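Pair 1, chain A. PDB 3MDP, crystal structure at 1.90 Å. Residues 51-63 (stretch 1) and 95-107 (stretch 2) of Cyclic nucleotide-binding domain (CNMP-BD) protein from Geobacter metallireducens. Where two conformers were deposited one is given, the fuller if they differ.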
# COMPACT_ATOMS: atom_id res chain seq x y z
N MSE A 51 -8.24 11.77 1.50
CA MSE A 51 -7.79 13.13 1.78
C MSE A 51 -6.31 13.33 1.54
O MSE A 51 -5.51 12.41 1.72
CB MSE A 51 -8.18 13.54 3.20
CG MSE A 51 -9.64 13.82 3.29
SE MSE A 51 -10.19 13.94 5.12
CE MSE A 51 -12.12 14.22 4.86
N LEU A 52 -5.97 14.51 1.05
CA LEU A 52 -4.57 14.98 0.93
C LEU A 52 -4.45 16.13 1.94
O LEU A 52 -5.26 17.05 1.93
CB LEU A 52 -4.27 15.52 -0.48
CG LEU A 52 -2.96 16.32 -0.61
CD1 LEU A 52 -1.77 15.38 -0.58
CD2 LEU A 52 -2.99 17.16 -1.90
N LEU A 53 -3.51 16.01 2.86
CA LEU A 53 -3.30 17.05 3.87
C LEU A 53 -2.53 18.21 3.27
O LEU A 53 -1.41 18.05 2.80
CB LEU A 53 -2.58 16.46 5.07
CG LEU A 53 -2.42 17.36 6.29
CD1 LEU A 53 -3.78 17.89 6.81
CD2 LEU A 53 -1.64 16.62 7.36
N LEU A 54 -3.15 19.38 3.27
CA LEU A 54 -2.51 20.59 2.75
C LEU A 54 -1.82 21.41 3.82
O LEU A 54 -0.77 22.00 3.56
CB LEU A 54 -3.53 21.46 2.05
CG LEU A 54 -4.27 20.86 0.86
CD1 LEU A 54 -5.38 21.79 0.41
CD2 LEU A 54 -3.28 20.57 -0.31
N GLU A 55 -2.41 21.44 5.00
CA GLU A 55 -1.93 22.27 6.08
C GLU A 55 -2.39 21.66 7.40
O GLU A 55 -3.49 21.11 7.47
CB GLU A 55 -2.48 23.69 5.95
CG GLU A 55 -2.00 24.65 7.03
CD GLU A 55 -2.82 25.92 7.07
OE1 GLU A 55 -3.42 26.27 6.02
OE2 GLU A 55 -2.88 26.56 8.14
N GLY A 56 -1.52 21.75 8.41
CA GLY A 56 -1.80 21.27 9.75
C GLY A 56 -1.25 19.89 10.05
O GLY A 56 -0.17 19.51 9.58
N GLY A 57 -1.99 19.15 10.85
CA GLY A 57 -1.49 17.89 11.36
C GLY A 57 -2.67 16.97 11.63
O GLY A 57 -3.71 17.42 12.11
N VAL A 58 -2.47 15.69 11.35
CA VAL A 58 -3.48 14.68 11.59
C VAL A 58 -2.88 13.49 12.33
O VAL A 58 -1.75 13.07 12.05
CB VAL A 58 -4.15 14.22 10.28
CG1 VAL A 58 -4.86 12.85 10.46
CG2 VAL A 58 -5.14 15.29 9.79
N GLU A 59 -3.63 12.99 13.30
CA GLU A 59 -3.27 11.75 13.97
C GLU A 59 -4.23 10.64 13.57
O GLU A 59 -5.46 10.81 13.57
CB GLU A 59 -3.28 11.94 15.49
CG GLU A 59 -1.97 12.52 16.01
CD GLU A 59 -1.87 12.51 17.52
OE1 GLU A 59 -2.78 11.95 18.17
OE2 GLU A 59 -0.88 13.06 18.04
N LEU A 60 -3.67 9.48 13.20
CA LEU A 60 -4.49 8.32 12.96
C LEU A 60 -4.40 7.53 14.23
O LEU A 60 -3.30 7.30 14.75
CB LEU A 60 -3.94 7.54 11.77
CG LEU A 60 -3.86 8.34 10.47
CD1 LEU A 60 -3.39 7.43 9.36
CD2 LEU A 60 -5.25 9.02 10.14
N PHE A 61 -5.55 7.12 14.75
CA PHE A 61 -5.61 6.48 16.06
C PHE A 61 -6.75 5.49 16.19
O PHE A 61 -7.66 5.44 15.36
CB PHE A 61 -5.75 7.57 17.12
CG PHE A 61 -7.08 8.28 17.08
CD1 PHE A 61 -7.33 9.28 16.14
CD2 PHE A 61 -8.09 7.94 17.97
CE1 PHE A 61 -8.57 9.92 16.10
CE2 PHE A 61 -9.33 8.58 17.93
CZ PHE A 61 -9.57 9.57 17.00
N TYR A 62 -6.69 4.70 17.26
CA TYR A 62 -7.82 3.88 17.75
C TYR A 62 -8.49 4.53 18.97
O TYR A 62 -7.81 5.00 19.89
CB TYR A 62 -7.35 2.50 18.16
CG TYR A 62 -6.51 1.78 17.14
CD1 TYR A 62 -6.87 1.78 15.79
CD2 TYR A 62 -5.39 1.06 17.52
CE1 TYR A 62 -6.11 1.11 14.86
CE2 TYR A 62 -4.62 0.37 16.59
CZ TYR A 62 -4.99 0.40 15.27
OH TYR A 62 -4.23 -0.29 14.36
N SER A 63 -9.83 4.53 18.98
CA SER A 63 -10.59 5.04 20.12
C SER A 63 -11.19 3.89 20.94
O SER A 63 -11.04 3.86 22.17
CB SER A 63 -11.71 5.96 19.64
OG SER A 63 -12.20 6.71 20.73
N TYR A 95 -12.64 2.39 7.06
CA TYR A 95 -11.47 2.96 7.72
C TYR A 95 -10.94 2.03 8.82
O TYR A 95 -11.69 1.50 9.64
CB TYR A 95 -11.80 4.35 8.28
CG TYR A 95 -12.15 5.41 7.24
CD1 TYR A 95 -11.24 5.78 6.26
CD2 TYR A 95 -13.37 6.10 7.29
CE1 TYR A 95 -11.54 6.75 5.35
CE2 TYR A 95 -13.68 7.08 6.37
CZ TYR A 95 -12.77 7.42 5.41
OH TYR A 95 -13.08 8.40 4.48
N THR A 96 -9.62 1.84 8.82
CA THR A 96 -8.97 0.92 9.77
C THR A 96 -8.49 1.69 11.00
O THR A 96 -8.02 1.10 11.98
CB THR A 96 -7.79 0.18 9.09
OG1 THR A 96 -6.87 1.14 8.53
CG2 THR A 96 -8.31 -0.77 7.99
N SER A 97 -8.62 3.01 10.95
CA SER A 97 -8.31 3.85 12.09
C SER A 97 -9.17 5.09 12.00
O SER A 97 -9.74 5.36 10.96
CB SER A 97 -6.81 4.18 12.09
OG SER A 97 -6.48 5.01 10.99
N SER A 98 -9.27 5.83 13.11
CA SER A 98 -9.87 7.13 13.09
C SER A 98 -8.79 8.16 12.78
O SER A 98 -7.60 7.87 12.88
CB SER A 98 -10.54 7.44 14.43
OG SER A 98 -11.54 6.46 14.72
N ALA A 99 -9.23 9.36 12.37
CA ALA A 99 -8.36 10.50 12.10
C ALA A 99 -8.84 11.76 12.84
O ALA A 99 -10.02 12.12 12.79
CB ALA A 99 -8.26 10.78 10.62
N ARG A 100 -7.90 12.43 13.51
CA ARG A 100 -8.22 13.69 14.15
C ARG A 100 -7.18 14.76 13.85
O ARG A 100 -5.97 14.46 13.70
CB ARG A 100 -8.40 13.50 15.66
CG ARG A 100 -7.16 13.06 16.43
CD ARG A 100 -7.47 12.90 17.89
NE ARG A 100 -6.40 12.13 18.52
CZ ARG A 100 -6.56 11.25 19.50
NH1 ARG A 100 -7.76 11.02 20.05
NH2 ARG A 100 -5.50 10.59 19.95
N ALA A 101 -7.67 15.99 13.79
CA ALA A 101 -6.84 17.16 13.57
C ALA A 101 -6.07 17.48 14.86
O ALA A 101 -6.65 17.56 15.94
CB ALA A 101 -7.70 18.35 13.14
N THR A 102 -4.76 17.67 14.74
CA THR A 102 -3.94 18.07 15.90
C THR A 102 -3.56 19.55 15.84
O THR A 102 -3.00 20.08 16.78
CB THR A 102 -2.67 17.23 15.99
OG1 THR A 102 -1.92 17.42 14.80
CG2 THR A 102 -3.03 15.76 16.11
N LYS A 103 -3.87 20.19 14.71
CA LYS A 103 -3.72 21.62 14.52
C LYS A 103 -4.81 22.01 13.54
O LYS A 103 -5.53 21.14 13.05
CB LYS A 103 -2.36 22.03 13.89
CG LYS A 103 -1.26 21.05 13.92
CD LYS A 103 0.06 21.74 13.50
CE LYS A 103 1.19 20.73 13.35
NZ LYS A 103 2.55 21.38 13.44
N PRO A 104 -4.94 23.30 13.23
CA PRO A 104 -5.95 23.63 12.23
C PRO A 104 -5.59 22.97 10.90
O PRO A 104 -4.45 23.05 10.47
CB PRO A 104 -5.93 25.17 12.19
CG PRO A 104 -5.39 25.58 13.60
CD PRO A 104 -4.41 24.48 13.95
N VAL A 105 -6.55 22.27 10.30
CA VAL A 105 -6.29 21.41 9.14
C VAL A 105 -7.03 21.92 7.89
O VAL A 105 -8.19 22.34 7.98
CB VAL A 105 -6.68 19.97 9.46
CG1 VAL A 105 -7.01 19.14 8.18
CG2 VAL A 105 -5.58 19.29 10.28
N ARG A 106 -6.33 21.92 6.75
CA ARG A 106 -6.96 21.99 5.42
C ARG A 106 -6.55 20.75 4.61
O ARG A 106 -5.38 20.32 4.62
CB ARG A 106 -6.53 23.22 4.63
CG ARG A 106 -6.98 24.54 5.21
CD ARG A 106 -6.66 25.74 4.28
NE ARG A 106 -5.21 25.92 4.14
CZ ARG A 106 -4.48 25.70 3.04
NH1 ARG A 106 -5.03 25.30 1.90
NH2 ARG A 106 -3.18 25.90 3.08
N VAL A 107 -7.53 20.22 3.90
CA VAL A 107 -7.34 19.04 3.06
C VAL A 107 -8.00 19.25 1.70
O VAL A 107 -8.86 20.12 1.54
CB VAL A 107 -7.96 17.77 3.68
CG1 VAL A 107 -7.40 17.48 5.07
CG2 VAL A 107 -9.56 17.87 3.76
O HOH W 1 -2.53 24.78 10.91
O HOH W 2 -10.80 4.28 16.28

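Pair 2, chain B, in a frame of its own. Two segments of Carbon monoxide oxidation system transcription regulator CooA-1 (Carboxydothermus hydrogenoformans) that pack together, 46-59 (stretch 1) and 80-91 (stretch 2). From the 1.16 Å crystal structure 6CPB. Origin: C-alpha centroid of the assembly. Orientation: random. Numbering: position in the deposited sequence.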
# COMPACT_ATOMS: atom_id res chain seq x y z
N PHE B 46 -9.81 -4.07 8.72
CA PHE B 46 -10.59 -3.29 9.65
C PHE B 46 -10.66 -1.83 9.23
O PHE B 46 -9.71 -1.28 8.69
CB PHE B 46 -10.07 -3.40 11.09
CG PHE B 46 -8.77 -2.70 11.33
CD1 PHE B 46 -7.57 -3.35 11.11
CD2 PHE B 46 -8.75 -1.38 11.78
CE1 PHE B 46 -6.36 -2.68 11.32
CE2 PHE B 46 -7.56 -0.72 11.99
CZ PHE B 46 -6.36 -1.36 11.77
N LEU B 47 -11.82 -1.24 9.50
CA LEU B 47 -12.16 0.13 9.18
C LEU B 47 -12.36 0.88 10.49
O LEU B 47 -13.09 0.40 11.37
CB LEU B 47 -13.47 0.10 8.36
CG LEU B 47 -14.15 1.40 7.96
CD1 LEU B 47 -13.17 2.39 7.32
CD2 LEU B 47 -15.28 1.06 7.00
N VAL B 48 -11.74 2.05 10.63
CA VAL B 48 -11.96 2.90 11.80
C VAL B 48 -13.30 3.61 11.62
O VAL B 48 -13.44 4.50 10.78
CB VAL B 48 -10.83 3.90 12.02
CG1 VAL B 48 -11.07 4.70 13.29
CG2 VAL B 48 -9.49 3.19 12.10
N LYS B 49 -14.30 3.21 12.40
CA LYS B 49 -15.61 3.84 12.34
C LYS B 49 -15.64 5.16 13.11
O LYS B 49 -16.22 6.15 12.66
CB LYS B 49 -16.66 2.87 12.88
CG LYS B 49 -18.07 3.43 12.93
CD LYS B 49 -19.06 2.36 13.36
CE LYS B 49 -20.46 2.93 13.55
NZ LYS B 49 -21.42 1.83 13.84
N SER B 50 -15.01 5.18 14.28
CA SER B 50 -14.86 6.39 15.07
C SER B 50 -13.57 6.26 15.87
O SER B 50 -13.15 5.15 16.20
CB SER B 50 -16.05 6.62 15.99
OG SER B 50 -16.20 5.55 16.90
N GLY B 51 -12.96 7.39 16.19
CA GLY B 51 -11.71 7.40 16.93
C GLY B 51 -10.51 7.56 16.02
O GLY B 51 -10.58 8.22 14.99
N ARG B 52 -9.38 7.01 16.44
CA ARG B 52 -8.10 7.30 15.80
C ARG B 52 -7.13 6.24 16.28
O ARG B 52 -7.11 5.93 17.48
CB ARG B 52 -7.63 8.69 16.22
CG ARG B 52 -6.38 9.17 15.52
CD ARG B 52 -6.17 10.64 15.78
NE ARG B 52 -5.84 10.86 17.19
CZ ARG B 52 -4.76 11.47 17.64
NH1 ARG B 52 -3.86 11.99 16.82
NH2 ARG B 52 -4.59 11.58 18.95
N VAL B 53 -6.35 5.68 15.36
CA VAL B 53 -5.41 4.62 15.72
C VAL B 53 -4.02 4.93 15.17
O VAL B 53 -3.86 5.62 14.16
CB VAL B 53 -5.87 3.22 15.28
CG1 VAL B 53 -7.26 2.91 15.82
CG2 VAL B 53 -5.85 3.08 13.79
N ARG B 54 -3.02 4.37 15.85
CA ARG B 54 -1.63 4.52 15.47
C ARG B 54 -1.11 3.17 15.01
O ARG B 54 -1.24 2.18 15.73
CB ARG B 54 -0.83 5.01 16.69
CG ARG B 54 0.61 5.36 16.40
CD ARG B 54 1.30 5.98 17.60
NE ARG B 54 1.45 5.03 18.71
CZ ARG B 54 2.55 4.35 18.99
NH1 ARG B 54 3.65 4.47 18.26
NH2 ARG B 54 2.57 3.53 20.03
N VAL B 55 -0.49 3.16 13.84
CA VAL B 55 0.18 1.98 13.30
C VAL B 55 1.67 2.17 13.56
O VAL B 55 2.22 3.23 13.26
CB VAL B 55 -0.09 1.84 11.79
CG1 VAL B 55 0.57 0.59 11.26
CG2 VAL B 55 -1.58 1.81 11.51
N TYR B 56 2.32 1.16 14.13
CA TYR B 56 3.71 1.32 14.51
C TYR B 56 4.46 -0.00 14.47
O TYR B 56 3.86 -1.09 14.42
CB TYR B 56 3.83 1.97 15.90
CG TYR B 56 3.31 1.17 17.06
CD1 TYR B 56 1.96 1.16 17.38
CD2 TYR B 56 4.17 0.44 17.87
CE1 TYR B 56 1.48 0.45 18.46
CE2 TYR B 56 3.70 -0.28 18.96
CZ TYR B 56 2.36 -0.27 19.25
OH TYR B 56 1.86 -0.99 20.32
N LEU B 57 5.78 0.11 14.48
CA LEU B 57 6.69 -1.02 14.59
C LEU B 57 7.42 -0.91 15.92
O LEU B 57 7.89 0.16 16.28
CB LEU B 57 7.70 -1.01 13.43
CG LEU B 57 8.86 -2.01 13.36
CD1 LEU B 57 9.38 -2.12 11.94
CD2 LEU B 57 10.05 -1.59 14.25
N ALA B 58 7.52 -2.02 16.64
CA ALA B 58 8.33 -2.11 17.84
C ALA B 58 9.17 -3.37 17.72
O ALA B 58 8.66 -4.44 17.38
CB ALA B 58 7.46 -2.20 19.09
N TYR B 59 10.46 -3.24 17.99
CA TYR B 59 11.38 -4.36 17.85
C TYR B 59 12.59 -4.03 18.70
O TYR B 59 13.12 -2.91 18.62
CB TYR B 59 11.80 -4.50 16.39
CG TYR B 59 12.73 -5.64 16.09
CD1 TYR B 59 12.31 -6.95 16.14
CD2 TYR B 59 14.03 -5.40 15.73
CE1 TYR B 59 13.17 -8.00 15.83
CE2 TYR B 59 14.89 -6.43 15.42
CZ TYR B 59 14.46 -7.72 15.47
OH TYR B 59 15.35 -8.73 15.14
N ARG B 80 2.73 -7.12 9.66
CA ARG B 80 3.92 -6.99 10.50
C ARG B 80 3.89 -5.74 11.38
O ARG B 80 4.94 -5.26 11.83
CB ARG B 80 5.21 -7.09 9.70
CG ARG B 80 5.34 -8.39 8.93
CD ARG B 80 6.71 -8.49 8.28
NE ARG B 80 6.66 -9.28 7.05
CZ ARG B 80 7.07 -10.53 6.90
NH1 ARG B 80 7.59 -11.21 7.92
NH2 ARG B 80 6.97 -11.12 5.71
N ALA B 81 2.71 -5.23 11.70
CA ALA B 81 2.57 -3.97 12.42
C ALA B 81 1.73 -4.13 13.68
O ALA B 81 0.87 -5.02 13.78
CB ALA B 81 1.91 -2.93 11.51
N PHE B 82 1.98 -3.22 14.63
CA PHE B 82 1.13 -3.02 15.79
C PHE B 82 0.15 -1.90 15.50
O PHE B 82 0.46 -0.96 14.77
CB PHE B 82 1.98 -2.57 17.00
CG PHE B 82 2.95 -3.60 17.54
CD1 PHE B 82 4.17 -3.82 16.93
CD2 PHE B 82 2.64 -4.31 18.68
CE1 PHE B 82 5.06 -4.77 17.47
CE2 PHE B 82 3.51 -5.24 19.20
CZ PHE B 82 4.72 -5.46 18.60
N ILE B 83 -1.02 -1.98 16.12
CA ILE B 83 -2.05 -0.96 15.98
C ILE B 83 -2.60 -0.66 17.36
O ILE B 83 -3.04 -1.57 18.07
CB ILE B 83 -3.18 -1.39 15.02
CG1 ILE B 83 -2.61 -1.69 13.61
CG2 ILE B 83 -4.21 -0.28 14.89
CD1 ILE B 83 -2.57 -3.11 13.27
N GLN B 84 -2.59 0.62 17.74
CA GLN B 84 -3.01 1.09 19.06
C GLN B 84 -4.04 2.21 18.96
O GLN B 84 -3.91 3.11 18.13
CB GLN B 84 -1.78 1.60 19.83
CG GLN B 84 -2.11 2.21 21.18
CD GLN B 84 -0.89 2.74 21.86
OE1 GLN B 84 -0.11 3.48 21.26
NE2 GLN B 84 -0.70 2.36 23.12
N ALA B 85 -5.03 2.18 19.83
CA ALA B 85 -6.02 3.26 19.88
C ALA B 85 -5.41 4.52 20.51
O ALA B 85 -4.80 4.46 21.58
CB ALA B 85 -7.23 2.82 20.70
N MET B 86 -5.60 5.66 19.86
CA MET B 86 -5.12 6.94 20.37
C MET B 86 -6.20 7.68 21.15
O MET B 86 -5.90 8.66 21.84
CB MET B 86 -4.62 7.81 19.22
CG MET B 86 -3.46 7.17 18.49
SD MET B 86 -2.70 8.22 17.25
CE MET B 86 -1.74 9.29 18.30
N GLU B 87 -7.43 7.22 21.05
CA GLU B 87 -8.58 7.69 21.80
C GLU B 87 -9.59 6.55 21.74
O GLU B 87 -9.37 5.56 21.04
CB GLU B 87 -9.17 8.95 21.17
CG GLU B 87 -9.51 8.77 19.74
CD GLU B 87 -9.35 10.01 18.90
OE1 GLU B 87 -8.27 10.63 18.98
OE2 GLU B 87 -10.30 10.32 18.13
N ASP B 88 -10.71 6.69 22.44
CA ASP B 88 -11.75 5.68 22.34
C ASP B 88 -12.11 5.49 20.87
O ASP B 88 -12.36 6.46 20.15
CB ASP B 88 -12.97 6.10 23.14
CG ASP B 88 -12.74 6.08 24.65
OD1 ASP B 88 -11.67 5.61 25.10
OD2 ASP B 88 -13.63 6.55 25.38
N THR B 89 -12.15 4.23 20.43
CA THR B 89 -12.24 3.89 19.02
C THR B 89 -13.21 2.73 18.82
O THR B 89 -13.24 1.80 19.63
CB THR B 89 -10.83 3.51 18.52
OG1 THR B 89 -10.01 4.67 18.50
CG2 THR B 89 -10.85 2.92 17.12
N THR B 90 -13.98 2.79 17.74
CA THR B 90 -14.77 1.66 17.27
C THR B 90 -14.29 1.29 15.88
O THR B 90 -14.10 2.16 15.03
CB THR B 90 -16.26 2.01 17.22
OG1 THR B 90 -16.71 2.30 18.55
CG2 THR B 90 -17.09 0.87 16.67
N ILE B 91 -14.12 -0.01 15.65
CA ILE B 91 -13.77 -0.52 14.33
C ILE B 91 -14.85 -1.47 13.84
O ILE B 91 -15.61 -2.06 14.61
CB ILE B 91 -12.41 -1.23 14.28
CG1 ILE B 91 -12.48 -2.61 14.95
CG2 ILE B 91 -11.32 -0.34 14.86
CD1 ILE B 91 -11.17 -3.39 14.92
O HOH W 3 -14.95 6.39 19.18
O HOH W 4 -6.75 11.62 20.85

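A backbone arrangement can be held nearly constant while the side chains that stabilise it are exchanged, and these two pairs illustrate the point. Fourteen central residues superpose with an RMSD of 0.2 Å. In each pair two antiparallel ladders are separated by loops, with a register shift of two between them, and a beta bulge interrupts the first. At the bulge one carbonyl serves two successive amides: A:Arg106 O accepts from A:Leu54 N (2.8 Å) and A:Glu55 N (3.2 Å) in pair 1, and B:Thr90 O accepts from B:Lys49 N (2.8 Å) and B:Ser50 N (3.2 Å) in pair 2.

The matched glycines A:Gly56 and B:Gly51 follow from this path. Their positive phi angles, 97° and 99°, would jam a CB against the preceding carbonyl, and an ideal CB would also clash with A:Pro104 O at 2.2 Å or B:Thr89 OG1 at 2.3 Å. The next position diverges. A:Gly57 N is buried without a partner, whereas its counterpart B:Arg52 N donates to B:Thr89 OG1 (3.2 Å), a hydroxyl where pair 1 has A:Val105. The following backbone bond is conserved, A:Thr102 N to A:Gly57 O and B:Met86 N to B:Arg52 O, both 2.8 Å.

Charge is redistributed along the strands. In pair 1 a salt bridge joins A:Glu55 OE1 to A:Arg106 NE at 2.6 Å; the equivalent B:Ser50 and B:Thr90 are short, and their side chains merely touch, OG to CB at 3.6 Å. Pair 2 instead places its salt bridge nearer the loop, from B:Arg52 NE to B:Glu87 OE1 at 3.0 Å, with B:Met86 CE over one face of the guanidinium. One step further, the salt bridge A:Glu59 OE1 to A:Arg100 NH2 (3.5 Å) is matched by a hydrogen bond from B:Arg54 NH2 to B:Gln84 OE1 (2.9 Å), so the arginine has changed strands.

The aromatic position is preserved, A:Phe61 and B:Tyr56 sharing a p rotamer. A:Ser98 CB and B:Phe82 CB lie over a ring face, 3.7 and 3.3 Å from the centroids of A:Phe61 and B:Tyr56 respectively. In pair 1 the opposite face carries the stacked guanidinium of A:Arg100, its CZ 3.8 Å from the A:Phe61 centroid. In pair 2 the B:Phe82 ring runs near parallel to that of B:Tyr56 but slides aside, with little overlap.

The other side of the sheet balances volume: A:Leu60 CD2 meets A:Ala99 CB at 3.5 Å, while the smaller B:Val55 faces the larger B:Ile83, CG2 to CG1 at 4.2 Å.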